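Local coordinates for racemase, putative (Roseobacter denitrificans, PDB 3TCS), which probably acts as a magnesium-dependent enzyme of the mandelate racemase group, perhaps a hydro-lyase, and binds magnesium and D-alanine in a TIM-barrel active site, at residues B[145-150]-B[182-187]; B[136-141]-B[152-157]; B[213-218]-B[232-237]; B[167-172]-B[331-336]. All coordinates share one frame; numbering follows the deposited sequence.

Interaction 1: residues B[145-150]-B[182-187]; sequences ITPRDE and PGRTEE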
# COMPACT_ATOMS: atom_id res chain seq x y z
N ILE B 145 -4.38 18.28 24.29
CA ILE B 145 -5.40 19.14 24.88
C ILE B 145 -5.73 18.44 26.19
O ILE B 145 -5.91 17.23 26.22
CB ILE B 145 -6.66 19.25 23.98
CG1 ILE B 145 -7.66 20.22 24.61
CG2 ILE B 145 -7.29 17.88 23.77
CD1 ILE B 145 -8.93 20.41 23.81
N THR B 146 -5.78 19.20 27.28
CA THR B 146 -6.07 18.59 28.57
C THR B 146 -7.51 18.11 28.63
O THR B 146 -8.38 18.63 27.93
CB THR B 146 -5.85 19.59 29.72
OG1 THR B 146 -6.80 20.66 29.60
CG2 THR B 146 -4.44 20.17 29.67
N PRO B 147 -7.78 17.10 29.46
CA PRO B 147 -9.15 16.59 29.59
C PRO B 147 -10.12 17.71 29.96
O PRO B 147 -11.26 17.72 29.52
CB PRO B 147 -9.01 15.54 30.68
CG PRO B 147 -7.66 14.95 30.38
CD PRO B 147 -6.82 16.19 30.11
N ARG B 148 -9.64 18.65 30.77
CA ARG B 148 -10.47 19.76 31.22
C ARG B 148 -10.89 20.66 30.07
O ARG B 148 -12.06 21.00 29.94
CB ARG B 148 -9.74 20.59 32.28
CG ARG B 148 -10.60 21.66 32.94
CD ARG B 148 -9.85 22.37 34.06
NE ARG B 148 -10.71 23.28 34.82
CZ ARG B 148 -11.61 22.90 35.72
NH1 ARG B 148 -11.77 21.62 36.00
NH2 ARG B 148 -12.35 23.81 36.34
N ASP B 149 -9.93 21.06 29.23
CA ASP B 149 -10.25 21.92 28.10
C ASP B 149 -11.05 21.18 27.04
O ASP B 149 -11.88 21.78 26.36
CB ASP B 149 -8.97 22.50 27.49
CG ASP B 149 -8.33 23.55 28.37
OD1 ASP B 149 -9.04 24.08 29.25
OD2 ASP B 149 -7.13 23.85 28.18
N GLU B 150 -10.81 19.88 26.91
CA GLU B 150 -11.53 19.07 25.94
C GLU B 150 -13.00 19.01 26.32
O GLU B 150 -13.88 19.24 25.49
CB GLU B 150 -10.95 17.64 25.91
CG GLU B 150 -11.68 16.71 24.95
CD GLU B 150 -11.24 16.87 23.50
OE1 GLU B 150 -10.45 16.03 23.02
OE2 GLU B 150 -11.68 17.83 22.84
N PRO B 182 1.55 10.75 31.32
CA PRO B 182 1.08 9.92 32.43
C PRO B 182 -0.29 10.27 33.00
O PRO B 182 -0.51 11.39 33.46
CB PRO B 182 2.20 10.06 33.46
CG PRO B 182 3.42 10.16 32.58
CD PRO B 182 2.96 11.15 31.53
N GLY B 183 -1.20 9.31 32.93
CA GLY B 183 -2.54 9.50 33.47
C GLY B 183 -3.57 10.26 32.65
O GLY B 183 -4.70 10.44 33.12
N ARG B 184 -3.22 10.70 31.45
CA ARG B 184 -4.19 11.44 30.65
C ARG B 184 -5.46 10.64 30.36
O ARG B 184 -6.57 11.14 30.50
CB ARG B 184 -3.58 11.91 29.33
CG ARG B 184 -4.55 12.75 28.50
CD ARG B 184 -3.93 13.27 27.23
NE ARG B 184 -4.85 14.17 26.52
CZ ARG B 184 -5.90 13.76 25.82
NH1 ARG B 184 -6.19 12.47 25.72
NH2 ARG B 184 -6.68 14.65 25.23
N THR B 185 -5.29 9.38 29.95
CA THR B 185 -6.45 8.55 29.63
C THR B 185 -7.30 8.27 30.86
O THR B 185 -8.54 8.30 30.79
CB THR B 185 -6.01 7.22 28.99
OG1 THR B 185 -5.28 7.49 27.79
CG2 THR B 185 -7.23 6.36 28.65
N GLU B 186 -6.65 8.00 31.99
CA GLU B 186 -7.36 7.74 33.24
C GLU B 186 -8.22 8.94 33.63
O GLU B 186 -9.30 8.79 34.20
CB GLU B 186 -6.38 7.43 34.37
CG GLU B 186 -5.78 6.03 34.35
CD GLU B 186 -4.65 5.86 33.35
OE1 GLU B 186 -4.27 6.85 32.69
OE2 GLU B 186 -4.14 4.73 33.24
N GLU B 187 -7.74 10.14 33.33
CA GLU B 187 -8.47 11.36 33.67
C GLU B 187 -9.57 11.72 32.67
O GLU B 187 -10.67 12.10 33.07
CB GLU B 187 -7.51 12.55 33.80
CG GLU B 187 -8.22 13.89 33.88
CD GLU B 187 -7.27 15.06 34.03
OE1 GLU B 187 -6.12 14.97 33.55
OE2 GLU B 187 -7.68 16.08 34.62
O HOH W 1 -7.40 18.44 32.72
O HOH W 2 -8.85 14.05 23.30

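Interaction 2: residues B[136-141]-B[152-157]; sequences AYASSM and ERLKRL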
# COMPACT_ATOMS: atom_id res chain seq x y z
N ALA B 136 -24.92 13.09 13.93
CA ALA B 136 -23.47 13.17 13.92
C ALA B 136 -22.88 13.15 15.32
O ALA B 136 -23.54 13.53 16.28
CB ALA B 136 -23.05 14.44 13.21
N TYR B 137 -21.63 12.70 15.43
CA TYR B 137 -20.98 12.73 16.73
C TYR B 137 -19.81 13.69 16.62
O TYR B 137 -19.07 13.68 15.62
CB TYR B 137 -20.53 11.32 17.17
CG TYR B 137 -19.38 10.66 16.43
CD1 TYR B 137 -18.06 10.97 16.73
CD2 TYR B 137 -19.62 9.64 15.50
CE1 TYR B 137 -16.99 10.26 16.15
CE2 TYR B 137 -18.57 8.92 14.91
CZ TYR B 137 -17.26 9.24 15.24
OH TYR B 137 -16.23 8.50 14.70
N ALA B 138 -19.67 14.57 17.61
CA ALA B 138 -18.59 15.56 17.61
C ALA B 138 -17.28 14.82 17.83
O ALA B 138 -17.07 14.18 18.87
CB ALA B 138 -18.81 16.59 18.70
N SER B 139 -16.39 14.90 16.85
CA SER B 139 -15.13 14.19 16.94
C SER B 139 -13.92 15.09 17.17
O SER B 139 -13.60 15.95 16.35
CB SER B 139 -14.95 13.36 15.67
OG SER B 139 -13.89 12.43 15.79
N SER B 140 -13.25 14.88 18.31
CA SER B 140 -12.04 15.63 18.65
C SER B 140 -10.85 14.86 18.09
O SER B 140 -10.77 13.64 18.24
CB SER B 140 -11.88 15.76 20.16
OG SER B 140 -10.57 16.19 20.47
N MET B 141 -9.91 15.57 17.47
CA MET B 141 -8.73 14.95 16.88
C MET B 141 -7.48 15.11 17.75
O MET B 141 -6.47 14.43 17.53
CB MET B 141 -8.44 15.58 15.52
CG MET B 141 -9.59 15.56 14.54
SD MET B 141 -10.05 13.90 14.07
CE MET B 141 -11.79 14.13 13.69
N GLU B 152 -14.61 21.04 28.22
CA GLU B 152 -15.17 22.38 28.14
C GLU B 152 -15.62 22.75 26.73
O GLU B 152 -16.74 23.21 26.53
CB GLU B 152 -14.13 23.40 28.65
CG GLU B 152 -14.61 24.84 28.66
CD GLU B 152 -13.66 25.77 29.41
OE1 GLU B 152 -12.45 25.76 29.12
OE2 GLU B 152 -14.14 26.52 30.30
N ARG B 153 -14.76 22.53 25.74
CA ARG B 153 -15.15 22.87 24.37
C ARG B 153 -16.25 21.96 23.83
O ARG B 153 -17.11 22.41 23.07
CB ARG B 153 -13.93 22.86 23.43
CG ARG B 153 -13.32 21.49 23.15
CD ARG B 153 -12.36 21.59 21.96
NE ARG B 153 -11.78 20.30 21.59
CZ ARG B 153 -11.02 20.09 20.52
NH1 ARG B 153 -10.74 21.09 19.69
NH2 ARG B 153 -10.54 18.88 20.28
N LEU B 154 -16.25 20.70 24.23
CA LEU B 154 -17.28 19.78 23.76
C LEU B 154 -18.62 20.06 24.42
O LEU B 154 -19.68 19.91 23.81
CB LEU B 154 -16.84 18.33 24.00
CG LEU B 154 -15.62 17.91 23.16
CD1 LEU B 154 -15.32 16.43 23.38
CD2 LEU B 154 -15.91 18.17 21.68
N LYS B 155 -18.58 20.47 25.69
CA LYS B 155 -19.81 20.79 26.41
C LYS B 155 -20.47 22.00 25.75
O LYS B 155 -21.69 22.07 25.63
CB LYS B 155 -19.49 21.09 27.88
CG LYS B 155 -20.73 21.23 28.76
CD LYS B 155 -20.34 21.45 30.22
CE LYS B 155 -21.57 21.41 31.12
NZ LYS B 155 -21.21 21.52 32.55
N ARG B 156 -19.66 22.96 25.32
CA ARG B 156 -20.21 24.14 24.68
C ARG B 156 -20.85 23.77 23.34
O ARG B 156 -21.88 24.32 22.97
CB ARG B 156 -19.13 25.21 24.51
CG ARG B 156 -18.69 25.74 25.86
CD ARG B 156 -17.65 26.85 25.79
NE ARG B 156 -17.33 27.32 27.14
CZ ARG B 156 -16.38 28.20 27.43
NH1 ARG B 156 -15.64 28.72 26.46
NH2 ARG B 156 -16.17 28.56 28.69
N LEU B 157 -20.24 22.83 22.63
CA LEU B 157 -20.78 22.39 21.35
C LEU B 157 -22.07 21.59 21.58
O LEU B 157 -22.98 21.62 20.76
CB LEU B 157 -19.76 21.53 20.60
CG LEU B 157 -18.57 22.31 20.05
CD1 LEU B 157 -17.42 21.37 19.72
CD2 LEU B 157 -19.02 23.09 18.82

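Interaction 3: residues B[213-218]-B[232-237]; sequences DRAIEV and EPCPYW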
# COMPACT_ATOMS: atom_id res chain seq x y z
N ASP B 213 -3.52 -6.54 26.43
CA ASP B 213 -3.72 -6.46 27.88
C ASP B 213 -4.00 -5.05 28.37
O ASP B 213 -4.91 -4.83 29.16
CB ASP B 213 -2.50 -7.02 28.63
CG ASP B 213 -2.42 -8.53 28.56
OD1 ASP B 213 -3.49 -9.17 28.60
OD2 ASP B 213 -1.30 -9.07 28.46
N ARG B 214 -3.22 -4.08 27.90
CA ARG B 214 -3.41 -2.70 28.31
C ARG B 214 -4.75 -2.16 27.80
O ARG B 214 -5.43 -1.40 28.49
CB ARG B 214 -2.26 -1.83 27.81
CG ARG B 214 -2.42 -0.34 28.08
CD ARG B 214 -2.71 -0.04 29.56
NE ARG B 214 -2.84 1.40 29.78
CZ ARG B 214 -3.41 1.96 30.84
NH1 ARG B 214 -3.93 1.20 31.81
NH2 ARG B 214 -3.47 3.28 30.93
N ALA B 215 -5.12 -2.55 26.58
CA ALA B 215 -6.38 -2.12 25.99
C ALA B 215 -7.55 -2.65 26.81
O ALA B 215 -8.56 -1.96 26.98
CB ALA B 215 -6.48 -2.60 24.54
N ILE B 216 -7.41 -3.87 27.30
CA ILE B 216 -8.48 -4.46 28.10
C ILE B 216 -8.63 -3.71 29.42
O ILE B 216 -9.75 -3.53 29.92
CB ILE B 216 -8.21 -5.97 28.34
CG1 ILE B 216 -8.31 -6.72 27.00
CG2 ILE B 216 -9.23 -6.53 29.34
CD1 ILE B 216 -7.83 -8.17 27.05
N GLU B 217 -7.51 -3.26 29.99
CA GLU B 217 -7.56 -2.48 31.23
C GLU B 217 -8.28 -1.17 30.94
O GLU B 217 -9.14 -0.73 31.70
CB GLU B 217 -6.16 -2.15 31.75
CG GLU B 217 -5.27 -3.34 32.07
CD GLU B 217 -4.00 -2.92 32.80
OE1 GLU B 217 -3.36 -1.93 32.37
OE2 GLU B 217 -3.64 -3.58 33.79
N VAL B 218 -7.92 -0.54 29.83
CA VAL B 218 -8.57 0.71 29.46
C VAL B 218 -10.04 0.44 29.16
O VAL B 218 -10.91 1.24 29.50
CB VAL B 218 -7.89 1.36 28.23
CG1 VAL B 218 -8.66 2.60 27.79
CG2 VAL B 218 -6.46 1.75 28.59
N GLU B 232 -10.02 1.37 17.55
CA GLU B 232 -8.63 1.01 17.27
C GLU B 232 -7.77 0.88 18.53
O GLU B 232 -6.79 1.61 18.70
CB GLU B 232 -8.04 2.05 16.32
CG GLU B 232 -6.85 1.56 15.51
CD GLU B 232 -6.42 2.58 14.47
OE1 GLU B 232 -7.27 2.98 13.66
OE2 GLU B 232 -5.23 2.97 14.47
N PRO B 233 -8.13 -0.05 19.42
CA PRO B 233 -7.36 -0.24 20.65
C PRO B 233 -5.92 -0.67 20.43
O PRO B 233 -5.02 -0.21 21.14
CB PRO B 233 -8.17 -1.29 21.40
CG PRO B 233 -8.79 -2.09 20.29
CD PRO B 233 -9.24 -1.02 19.33
N CYS B 234 -5.70 -1.54 19.45
CA CYS B 234 -4.36 -2.06 19.16
C CYS B 234 -3.90 -1.72 17.74
O CYS B 234 -4.70 -1.28 16.91
CB CYS B 234 -4.36 -3.59 19.31
SG CYS B 234 -5.02 -4.20 20.87
N PRO B 235 -2.60 -1.92 17.46
CA PRO B 235 -2.08 -1.62 16.12
C PRO B 235 -3.06 -2.22 15.11
O PRO B 235 -3.35 -3.42 15.14
CB PRO B 235 -0.73 -2.32 16.12
CG PRO B 235 -0.27 -2.09 17.54
CD PRO B 235 -1.52 -2.39 18.35
N TYR B 236 -3.58 -1.39 14.22
CA TYR B 236 -4.58 -1.85 13.25
C TYR B 236 -4.18 -3.01 12.35
O TYR B 236 -5.05 -3.75 11.88
CB TYR B 236 -5.07 -0.67 12.41
CG TYR B 236 -4.14 -0.21 11.31
CD1 TYR B 236 -4.04 -0.92 10.11
CD2 TYR B 236 -3.39 0.96 11.45
CE1 TYR B 236 -3.21 -0.47 9.07
CE2 TYR B 236 -2.56 1.42 10.42
CZ TYR B 236 -2.48 0.70 9.24
OH TYR B 236 -1.67 1.16 8.21
N TRP B 237 -2.88 -3.17 12.12
CA TRP B 237 -2.37 -4.24 11.27
C TRP B 237 -2.23 -5.58 11.99
O TRP B 237 -1.80 -6.56 11.39
CB TRP B 237 -1.02 -3.83 10.66
CG TRP B 237 0.04 -3.46 11.66
CD1 TRP B 237 0.95 -4.29 12.24
CD2 TRP B 237 0.28 -2.15 12.21
NE1 TRP B 237 1.74 -3.59 13.11
CE2 TRP B 237 1.36 -2.27 13.11
CE3 TRP B 237 -0.31 -0.90 12.02
CZ2 TRP B 237 1.86 -1.18 13.83
CZ3 TRP B 237 0.20 0.19 12.73
CH2 TRP B 237 1.27 0.04 13.62

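Interaction 4: residues B[167-172]-B[331-336]; sequences KVRAGA and YLEFSI. With DAL (D-alanine), chain L.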
# COMPACT_ATOMS: atom_id res chain seq x y z
N LYS B 167 -16.59 11.97 20.64
CA LYS B 167 -15.43 11.08 20.63
C LYS B 167 -14.15 11.84 20.98
O LYS B 167 -13.89 12.91 20.45
CB LYS B 167 -15.26 10.39 19.27
CG LYS B 167 -14.18 9.30 19.29
CD LYS B 167 -14.20 8.41 18.04
CE LYS B 167 -13.51 9.06 16.85
NZ LYS B 167 -13.59 8.16 15.64
N VAL B 168 -13.36 11.27 21.89
CA VAL B 168 -12.11 11.88 22.30
C VAL B 168 -10.99 10.87 22.08
O VAL B 168 -11.24 9.77 21.58
CB VAL B 168 -12.15 12.32 23.79
CG1 VAL B 168 -13.23 13.37 23.99
CG2 VAL B 168 -12.39 11.12 24.70
N ARG B 169 -9.77 11.23 22.45
CA ARG B 169 -8.61 10.36 22.24
C ARG B 169 -8.02 9.75 23.50
O ARG B 169 -7.97 10.39 24.55
CB ARG B 169 -7.51 11.13 21.52
CG ARG B 169 -7.96 11.85 20.26
CD ARG B 169 -8.21 10.88 19.11
NE ARG B 169 -9.23 11.38 18.20
CZ ARG B 169 -9.56 10.80 17.05
NH1 ARG B 169 -8.94 9.69 16.66
NH2 ARG B 169 -10.53 11.31 16.30
N ALA B 170 -7.55 8.51 23.36
CA ALA B 170 -6.92 7.77 24.45
C ALA B 170 -5.48 7.47 24.02
O ALA B 170 -5.19 7.42 22.82
CB ALA B 170 -7.67 6.46 24.72
N GLY B 171 -4.60 7.27 24.99
CA GLY B 171 -3.21 6.97 24.70
C GLY B 171 -2.51 7.95 23.78
O GLY B 171 -2.94 9.09 23.62
N ALA B 172 -1.41 7.50 23.19
CA ALA B 172 -0.64 8.30 22.26
C ALA B 172 -0.77 7.63 20.89
O ALA B 172 -0.77 6.41 20.80
CB ALA B 172 0.82 8.36 22.68
N TYR B 331 -24.09 6.92 13.93
CA TYR B 331 -23.84 8.32 13.62
C TYR B 331 -22.68 8.58 12.68
O TYR B 331 -21.84 7.71 12.44
CB TYR B 331 -23.59 9.08 14.94
CG TYR B 331 -23.03 8.20 16.06
CD1 TYR B 331 -23.54 8.29 17.36
CD2 TYR B 331 -22.04 7.26 15.81
CE1 TYR B 331 -23.09 7.45 18.37
CE2 TYR B 331 -21.57 6.41 16.82
CZ TYR B 331 -22.10 6.51 18.10
OH TYR B 331 -21.68 5.65 19.09
N LEU B 332 -22.66 9.80 12.16
CA LEU B 332 -21.64 10.29 11.24
C LEU B 332 -20.50 10.92 12.04
O LEU B 332 -20.74 11.75 12.91
CB LEU B 332 -22.24 11.38 10.35
CG LEU B 332 -21.28 12.18 9.46
CD1 LEU B 332 -21.10 11.44 8.14
CD2 LEU B 332 -21.84 13.58 9.21
N GLU B 333 -19.25 10.54 11.76
CA GLU B 333 -18.14 11.16 12.46
C GLU B 333 -18.09 12.61 11.99
O GLU B 333 -18.13 12.88 10.78
CB GLU B 333 -16.82 10.46 12.13
CG GLU B 333 -15.61 11.23 12.68
CD GLU B 333 -14.34 10.42 12.71
OE1 GLU B 333 -14.12 9.55 11.84
OE2 GLU B 333 -13.53 10.68 13.62
N PHE B 334 -18.04 13.55 12.92
CA PHE B 334 -18.02 14.95 12.53
C PHE B 334 -16.92 15.71 13.26
O PHE B 334 -17.04 16.00 14.45
CB PHE B 334 -19.38 15.58 12.83
CG PHE B 334 -19.58 16.91 12.17
CD1 PHE B 334 -19.96 16.98 10.83
CD2 PHE B 334 -19.39 18.09 12.87
CE1 PHE B 334 -20.13 18.22 10.20
CE2 PHE B 334 -19.55 19.33 12.26
CZ PHE B 334 -19.93 19.39 10.92
N SER B 335 -15.85 16.04 12.55
CA SER B 335 -14.75 16.77 13.15
C SER B 335 -15.20 18.14 13.65
O SER B 335 -15.89 18.86 12.93
CB SER B 335 -13.62 16.97 12.14
OG SER B 335 -12.63 17.82 12.68
N ILE B 336 -14.81 18.49 14.87
CA ILE B 336 -15.18 19.79 15.41
C ILE B 336 -13.95 20.68 15.59
O ILE B 336 -14.00 21.70 16.28
CB ILE B 336 -15.98 19.67 16.74
CG1 ILE B 336 -15.34 18.66 17.70
CG2 ILE B 336 -17.42 19.22 16.44
CD1 ILE B 336 -14.02 19.11 18.30
N DAL L . -11.59 8.15 13.66
CA DAL L . -10.58 9.15 14.04
CB DAL L . -10.86 10.48 13.34
C DAL L . -9.22 8.67 13.65
O DAL L . -8.80 7.66 14.10

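Interaction 1: residues B[145-150]-B[182-187]
Arg-184 meets the backbone carbonyl of Ile-145 edge-on, two of its nitrogens converging on one oxygen. The shorter bond, Arg-184 NH2 to Ile-145 O at 2.9 Å, has an N-H...O angle of 155° and lies in the carbonyl plane; Arg-184 NE reaches Ile-145 O at 3.3 Å, tilted from that plane. This side-on grip resists rotation of the guanidinium, and the methyl CG2 of Ile-145 packs beside NH2. Arginine suits the place because its chain, with CG anti to the backbone N (chi1 -177°) and extended as far as NE, spans the gap between two helix starts. A water links NH2 on to OE1 of Glu-150, whose opposite charge probably steadies the arginine too. A leucine in its place would probably leave Ile-145 O without both of these donors.

The side chain of Glu-187 crosses the ring of Pro-147 at about a right angle, Glu-187 CG resting 3.7 Å from Pro-147 CB, while Glu-187 OE2 takes a water that is also bound by Arg-148 N. Proline fits the first turn of its helix, where no amide hydrogen is needed; Thr-146, the N-cap before it, accepts from Asp-149 N through OG1. Helices 147-161 and 184-196 are thus joined at their N-terminal ends on the outside of the barrel, and Arg-184 NH1 continues inward to Arg-169 O on strand 165-169 between them.

Interaction 2: residues B[136-141]-B[152-157]
Ser-140 and Arg-153 meet where strand 132-139 gives way to a loop facing helix 147-161, the first two elements of a beta-alpha-beta unit of the TIM barrel. Arg-153 NH2 lies 2.7 Å from Ser-140 OG, with the hydroxyl oxygen at the edge of the guanidinium and near its plane, but the N-H...O angle of 125° makes this a weak hydrogen bond. Two residues back from Ser-140, on the same helix-facing side, CB of Ala-138 touches the CD2 methyl of Leu-154 at 4.4 Å. A small side chain suits Ala-138, because the helix passes close by and a leucine on it fills the space between.

The polar pair is set by a second shell. Glu-150, one turn earlier on the helix, bonds Ser-140 OG through OE1 and forms a salt bridge from OE2 to Arg-153 NE, so one carboxylate holds both partners. Serine OG, anti to the backbone N (chi1 166°), is turned to that carboxylate and the arginine together. Arg-153 puts CG between its backbone N and carbonyl carbon (chi1 69°), from where the chain runs extended across to the strand end.

Further in, the chain alternates at the strand end: Ala-138 and Ser-140 point to the helix, whereas Ser-139 points away from it into the barrel interior, next to the D-alanine pocket that Met-141 helps to line. Glu-337 OE2 both pairs with Arg-153 NH2 and accepts from Met-141 N.

Interaction 3: residues B[213-218]-B[232-237]
The loop that follows strand 229-231, just beyond the magnesium ligand Glu-231, packs through Pro-233 and Cys-234 against Ala-215 of helix 212-224. The methyl of Ala-215 supplies the helix side of the contact: its CB lies 3.8 Å from Pro-233 CB and 4.3 Å from Cys-234 SG. No hydrogen bond passes between the segments. Alanine suits the site because the backbones come near, with Ala-215 CA 5.7 Å from Pro-233 CA, and a compact, apolar proline and thiol suit the buried side facing it.

In the TIM barrel this joins an outer helix to the loop leading from the next strand into helix 239-248, and Val-245 of that helix touches both Ala-215 and Cys-234. On helix 212-224 itself, Arg-214 lays one guanidinium face over Val-218 CG2. Its NH1 binds Glu-217 OE1 at 3.2 Å, reaching the oxygen from above the carboxylate plane, while NH2 forms a salt bridge with Glu-186.

At the far end of the loop, Trp-237 CE3 sits over the centre of one face of the Tyr-236 ring, 3.5 Å above its plane. Tyr-236 OH hydrogen-bonds to His-93 O of the second subunit, and Trp-237 packs on Pro-263 of that subunit.

Interaction 4: residues B[167-172]-B[331-336]
The guanidinium of Arg-169 presents its edge to the bound D-alanine, whose CA lies in the guanidinium plane at 3.1 Å from Arg-169 NH2. The carboxylate of Glu-333 also comes to this edge through OE2, an oxygen whose place in the model is less sure; Arg-169 NH2 stands 4.1 Å from Glu-333 OE2, beyond a salt bridge. Lys-167 crosses Glu-333 obliquely and reaches the same oxygen with its ammonium: Lys-167 NZ to Glu-333 OE2 is a salt bridge of 3.2 Å, subject to the same doubt. NZ also lies 2.8 Å from the N of D-alanine. A bend at chi3 (80°) brings the amine there, and Tyr-137 OH and Glu-231, a magnesium ligand, give it further partners.

These residues stand on two strands of the TIM barrel, 165-169 and 332-335, with strand 132-139 between them, and their side chains converge on the pocket. The Lys-x-Arg pattern on strand 165-169 resembles the Lys-x-Lys motif of mandelate racemase relatives, so a comparable role is possible. Long, charged side chains suit the site because they reach from the barrel wall to a small polar ligand.

Arg-169 bends at chi2 (-73°), and NE donates to Ser-140 O. With an alanine here, Ser-140 O would probably lose that donor and the D-alanine the charged group along one side. Glu-333 has supports behind it: Ser-139 OG bonds OE2, and Cys-308 N bonds OE1.

Overall arrangement
From the N terminus, strand 132-139 opens interaction 2, which closes a short loop onto helix 147-161. Interaction 1 opens at 145-150, before interaction 2 has closed, so the two cross; it ends on helix 184-196 and ties neighbouring outer helices together. Interaction 4 begins at 167-172, inside the span of interaction 1, and crosses it too. It closes the longest loop, to strand 332-335, bringing the early and late strands of the barrel together round the ligand. Interaction 3 is nested within that loop, binding helix 212-224 to a loop after strand 229-231. Thr-185 packs on Val-218, joining interaction 1 to interaction 3.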